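Local coordinates for protein telomerase reverse transcriptase (Takifugu rubripes, PDB 4LMO) that elongates telomeres by copying a template within telomerase RNA, as the catalytic reverse transcriptase subunit, of which this is the RNA-binding domain, at residues S119-L130 with F149-R157. Residues are numbered along the deposited sequence; the frame is centred on the assembly and turned at random.
Sequences SHRVYLFVRECL and FARVRFFLR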
loop_
_atom_site.group_PDB
_atom_site.type_symbol
_atom_site.label_atom_id
_atom_site.label_comp_id
_atom_site.label_asym_id
_atom_site.label_seq_id
_atom_site.Cartn_x
_atom_site.Cartn_y
_atom_site.Cartn_z
ATOM N N SER A 119 10.340 -9.001 9.194
ATOM C CA SER A 119 10.230 -8.147 8.001
ATOM C C SER A 119 10.145 -8.927 6.687
ATOM O O SER A 119 9.548 -8.455 5.716
ATOM C CB SER A 119 11.383 -7.143 7.946
ATOM O OG SER A 119 12.635 -7.807 7.960
ATOM N N HIS A 120 10.741 -10.117 6.673
ATOM C CA HIS A 120 10.715 -11.015 5.517
ATOM C C HIS A 120 9.348 -11.599 5.282
ATOM O O HIS A 120 8.969 -11.862 4.138
ATOM C CB HIS A 120 11.755 -12.123 5.679
ATOM C CG HIS A 120 11.662 -12.866 6.991
ATOM N ND1 HIS A 120 11.278 -14.152 7.067
ATOM C CD2 HIS A 120 11.917 -12.453 8.297
ATOM C CE1 HIS A 120 11.287 -14.546 8.355
ATOM N NE2 HIS A 120 11.676 -13.506 9.106
ATOM N N ARG A 121 8.602 -11.808 6.365
ATOM C CA ARG A 121 7.207 -12.254 6.306
ATOM C C ARG A 121 6.292 -11.131 5.834
ATOM O O ARG A 121 5.373 -11.355 5.048
ATOM C CB ARG A 121 6.746 -12.741 7.682
ATOM C CG ARG A 121 7.381 -14.045 8.115
ATOM C CD ARG A 121 6.668 -15.200 7.452
ATOM N NE ARG A 121 7.585 -16.266 7.083
ATOM C CZ ARG A 121 7.234 -17.357 6.413
ATOM N NH1 ARG A 121 5.973 -17.538 6.030
ATOM N NH2 ARG A 121 8.153 -18.270 6.126
ATOM N N VAL A 122 6.548 -9.923 6.330
ATOM C CA VAL A 122 5.818 -8.733 5.904
ATOM C C VAL A 122 6.068 -8.481 4.415
ATOM O O VAL A 122 5.175 -8.019 3.697
ATOM C CB VAL A 122 6.188 -7.501 6.761
ATOM C CG1 VAL A 122 5.559 -6.232 6.203
ATOM C CG2 VAL A 122 5.755 -7.718 8.204
ATOM N N TYR A 123 7.272 -8.812 3.952
ATOM C CA TYR A 123 7.564 -8.777 2.521
ATOM C C TYR A 123 6.707 -9.767 1.725
ATOM O O TYR A 123 6.131 -9.399 0.702
ATOM C CB TYR A 123 9.053 -9.001 2.231
ATOM C CG TYR A 123 9.324 -9.235 0.764
ATOM C CD1 TYR A 123 9.260 -8.184 -0.153
ATOM C CD2 TYR A 123 9.612 -10.513 0.284
ATOM C CE1 TYR A 123 9.490 -8.395 -1.504
ATOM C CE2 TYR A 123 9.840 -10.737 -1.066
ATOM C CZ TYR A 123 9.777 -9.675 -1.955
ATOM O OH TYR A 123 10.006 -9.893 -3.293
ATOM N N LEU A 124 6.635 -11.017 2.181
ATOM C CA LEU A 124 5.891 -12.051 1.458
ATOM C C LEU A 124 4.420 -11.671 1.281
ATOM O O LEU A 124 3.869 -11.799 0.185
ATOM C CB LEU A 124 6.030 -13.417 2.143
ATOM C CG LEU A 124 7.418 -14.066 2.153
ATOM C CD1 LEU A 124 7.446 -15.249 3.113
ATOM C CD2 LEU A 124 7.859 -14.487 0.756
ATOM N N PHE A 125 3.799 -11.192 2.357
ATOM C CA PHE A 125 2.433 -10.672 2.306
ATOM C C PHE A 125 2.292 -9.527 1.303
ATOM O O PHE A 125 1.417 -9.557 0.438
ATOM C CB PHE A 125 1.966 -10.211 3.691
ATOM C CG PHE A 125 0.752 -9.322 3.656
ATOM C CD1 PHE A 125 -0.494 -9.831 3.291
ATOM C CD2 PHE A 125 0.853 -7.970 3.975
ATOM C CE1 PHE A 125 -1.610 -9.010 3.250
ATOM C CE2 PHE A 125 -0.260 -7.147 3.940
ATOM C CZ PHE A 125 -1.494 -7.669 3.581
ATOM N N VAL A 126 3.156 -8.524 1.428
ATOM C CA VAL A 126 3.143 -7.365 0.537
ATOM C C VAL A 126 3.435 -7.768 -0.911
ATOM O O VAL A 126 2.859 -7.206 -1.848
ATOM C CB VAL A 126 4.103 -6.262 1.049
ATOM C CG1 VAL A 126 4.755 -5.494 -0.094
ATOM C CG2 VAL A 126 3.366 -5.321 1.991
ATOM N N ARG A 127 4.310 -8.760 -1.079
ATOM C CA ARG A 127 4.660 -9.289 -2.396
ATOM C C ARG A 127 3.462 -9.954 -3.066
ATOM O O ARG A 127 3.213 -9.734 -4.254
ATOM C CB ARG A 127 5.812 -10.291 -2.290
ATOM C CG ARG A 127 6.463 -10.632 -3.620
ATOM C CD ARG A 127 7.259 -11.921 -3.538
ATOM N NE ARG A 127 6.390 -13.096 -3.486
ATOM C CZ ARG A 127 6.802 -14.329 -3.197
ATOM N NH1 ARG A 127 8.080 -14.569 -2.923
ATOM N NH2 ARG A 127 5.932 -15.327 -3.179
ATOM N N GLU A 128 2.732 -10.766 -2.300
ATOM C CA GLU A 128 1.541 -11.452 -2.805
ATOM C C GLU A 128 0.426 -10.468 -3.147
ATOM O O GLU A 128 -0.330 -10.686 -4.096
ATOM C CB GLU A 128 1.035 -12.500 -1.806
ATOM C CG GLU A 128 1.950 -13.706 -1.615
ATOM C CD GLU A 128 2.353 -14.372 -2.920
ATOM O OE1 GLU A 128 1.487 -14.571 -3.798
ATOM O OE2 GLU A 128 3.545 -14.702 -3.069
ATOM N N CYS A 129 0.331 -9.394 -2.365
ATOM C CA CYS A 129 -0.617 -8.319 -2.632
ATOM C C CYS A 129 -0.314 -7.613 -3.954
ATOM O O CYS A 129 -1.228 -7.336 -4.732
ATOM C CB CYS A 129 -0.632 -7.314 -1.481
ATOM S SG CYS A 129 -1.387 -7.940 0.034
ATOM N N LEU A 130 0.966 -7.334 -4.205
ATOM C CA LEU A 130 1.395 -6.709 -5.460
ATOM C C LEU A 130 1.044 -7.566 -6.677
ATOM O O LEU A 130 0.622 -7.041 -7.709
ATOM C CB LEU A 130 2.898 -6.404 -5.441
ATOM C CG LEU A 130 3.381 -5.261 -4.543
ATOM C CD1 LEU A 130 4.861 -5.413 -4.235
ATOM C CD2 LEU A 130 3.091 -3.898 -5.159
ATOM N N PHE A 149 10.401 -5.584 -6.908
ATOM C CA PHE A 149 10.177 -6.505 -5.792
ATOM C C PHE A 149 11.412 -6.576 -4.893
ATOM O O PHE A 149 11.293 -6.672 -3.669
ATOM C CB PHE A 149 9.805 -7.897 -6.312
ATOM C CG PHE A 149 8.346 -8.056 -6.671
ATOM C CD1 PHE A 149 7.543 -6.950 -6.953
ATOM C CD2 PHE A 149 7.778 -9.324 -6.751
ATOM C CE1 PHE A 149 6.206 -7.108 -7.288
ATOM C CE2 PHE A 149 6.443 -9.486 -7.087
ATOM C CZ PHE A 149 5.657 -8.377 -7.357
ATOM N N ALA A 150 12.591 -6.512 -5.511
ATOM C CA ALA A 150 13.858 -6.479 -4.780
ATOM C C ALA A 150 14.032 -5.171 -4.014
ATOM O O ALA A 150 14.637 -5.152 -2.941
ATOM C CB ALA A 150 15.026 -6.700 -5.729
ATOM N N ARG A 151 13.500 -4.082 -4.571
ATOM C CA ARG A 151 13.567 -2.765 -3.934
ATOM C C ARG A 151 12.682 -2.707 -2.699
ATOM O O ARG A 151 13.040 -2.090 -1.700
ATOM C CB ARG A 151 13.168 -1.658 -4.915
ATOM C CG ARG A 151 14.059 -1.556 -6.142
ATOM C CD ARG A 151 15.395 -0.909 -5.826
ATOM N NE ARG A 151 16.468 -1.374 -6.703
ATOM C CZ ARG A 151 16.618 -1.031 -7.982
ATOM N NH1 ARG A 151 15.749 -0.224 -8.582
ATOM N NH2 ARG A 151 17.645 -1.510 -8.670
ATOM N N VAL A 152 11.524 -3.357 -2.783
ATOM C CA VAL A 152 10.599 -3.465 -1.660
ATOM C C VAL A 152 11.207 -4.332 -0.549
ATOM O O VAL A 152 11.136 -3.974 0.630
ATOM C CB VAL A 152 9.224 -4.002 -2.124
ATOM C CG1 VAL A 152 8.302 -4.264 -0.942
ATOM C CG2 VAL A 152 8.579 -3.015 -3.089
ATOM N N ARG A 153 11.821 -5.453 -0.937
ATOM C CA ARG A 153 12.490 -6.352 0.004
ATOM C C ARG A 153 13.547 -5.616 0.822
ATOM O O ARG A 153 13.561 -5.704 2.054
ATOM C CB ARG A 153 13.121 -7.548 -0.725
ATOM C CG ARG A 153 13.930 -8.483 0.169
ATOM C CD ARG A 153 13.034 -9.240 1.138
ATOM N NE ARG A 153 13.767 -9.871 2.237
ATOM C CZ ARG A 153 13.751 -9.446 3.500
ATOM N NH1 ARG A 153 13.048 -8.373 3.844
ATOM N NH2 ARG A 153 14.439 -10.099 4.425
ATOM N N PHE A 154 14.424 -4.892 0.126
ATOM C CA PHE A 154 15.450 -4.081 0.771
ATOM C C PHE A 154 14.827 -3.026 1.684
ATOM O O PHE A 154 15.274 -2.835 2.815
ATOM C CB PHE A 154 16.360 -3.419 -0.276
ATOM C CG PHE A 154 17.349 -2.449 0.309
ATOM C CD1 PHE A 154 18.542 -2.902 0.865
ATOM C CD2 PHE A 154 17.081 -1.083 0.318
ATOM C CE1 PHE A 154 19.451 -2.012 1.415
ATOM C CE2 PHE A 154 17.987 -0.188 0.867
ATOM C CZ PHE A 154 19.171 -0.654 1.417
ATOM N N PHE A 155 13.794 -2.354 1.180
ATOM C CA PHE A 155 13.100 -1.299 1.911
ATOM C C PHE A 155 12.511 -1.805 3.230
ATOM O O PHE A 155 12.677 -1.169 4.272
ATOM C CB PHE A 155 12.012 -0.680 1.025
ATOM C CG PHE A 155 11.230 0.417 1.688
ATOM C CD1 PHE A 155 11.771 1.691 1.834
ATOM C CD2 PHE A 155 9.941 0.183 2.151
ATOM C CE1 PHE A 155 11.044 2.705 2.438
ATOM C CE2 PHE A 155 9.209 1.193 2.754
ATOM C CZ PHE A 155 9.761 2.456 2.896
ATOM N N LEU A 156 11.839 -2.954 3.176
ATOM C CA LEU A 156 11.229 -3.558 4.362
ATOM C C LEU A 156 12.266 -4.129 5.328
ATOM O O LEU A 156 12.067 -4.107 6.544
ATOM C CB LEU A 156 10.206 -4.629 3.966
ATOM C CG LEU A 156 8.937 -4.128 3.265
ATOM C CD1 LEU A 156 8.099 -5.296 2.770
ATOM C CD2 LEU A 156 8.111 -3.213 4.164
ATOM N N ARG A 157 13.369 -4.633 4.778
ATOM C CA ARG A 157 14.476 -5.154 5.578
ATOM C C ARG A 157 15.206 -4.038 6.324
ATOM O O ARG A 157 15.571 -4.200 7.491
ATOM C CB ARG A 157 15.441 -5.948 4.687
ATOM C CG ARG A 157 16.889 -5.997 5.153
ATOM C CD ARG A 157 17.724 -6.851 4.216
ATOM N NE ARG A 157 17.538 -8.274 4.492
ATOM C CZ ARG A 157 17.573 -9.237 3.576
ATOM N NH1 ARG A 157 17.774 -8.952 2.296
ATOM N NH2 ARG A 157 17.394 -10.496 3.946
#
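Tyr123 of helix 119-133 is the knob of this contact, set into a hole formed by Phe149, Val152, Arg153 and Leu156 of helix 142-158. The axes of segments 119-130 and 149-157 come within 9.0 Å and run roughly antiparallel, at 145°. With CG anti to the backbone N (chi1 169°), the phenol reaches across to the other helix. Over one face of the ring lies Arg153 CD, 3.9 Å from the ring centroid, a CH-pi contact made by the aliphatic part of the arginine; Arg127 CB of Tyr123's own helix covers the opposite face. The ring edge meets Val152 CG1 and Leu156 CD1, while Tyr123 OH lies 3.6 Å from Phe149 CB.

Further apolar contacts surround the knob. Leu156 CD1 presses on the backbone at Tyr123 CA (3.5 Å), and Val126 CG1 meets Val152 CG1 at 3.8 Å. Farther along, the Phe149 ring receives Leu130 CD1 at CE1 (3.7 Å) and Arg127 CG at CD2 (3.6 Å). Val126 touches Val213 and Phe155 touches Leu209, so both helices also pack on helix 191-220 of the RNA-binding domain.

The charged groups make no clear polar bond across the contact. The bend in Arg153 at chi2 (69°) accompanies a guanidinium laid against His120: His120 CB lies 3.6 Å from Arg153 NH2, over one face of the guanidinium. Replacing Tyr123 with an alanine would probably open a gap among Val152, Arg153 and Leu156 and leave the arginine methylene without its aromatic platform. With no clear hydrogen bond or salt bridge between the segments, their pairing depends on shape and on apolar and CH-pi contacts.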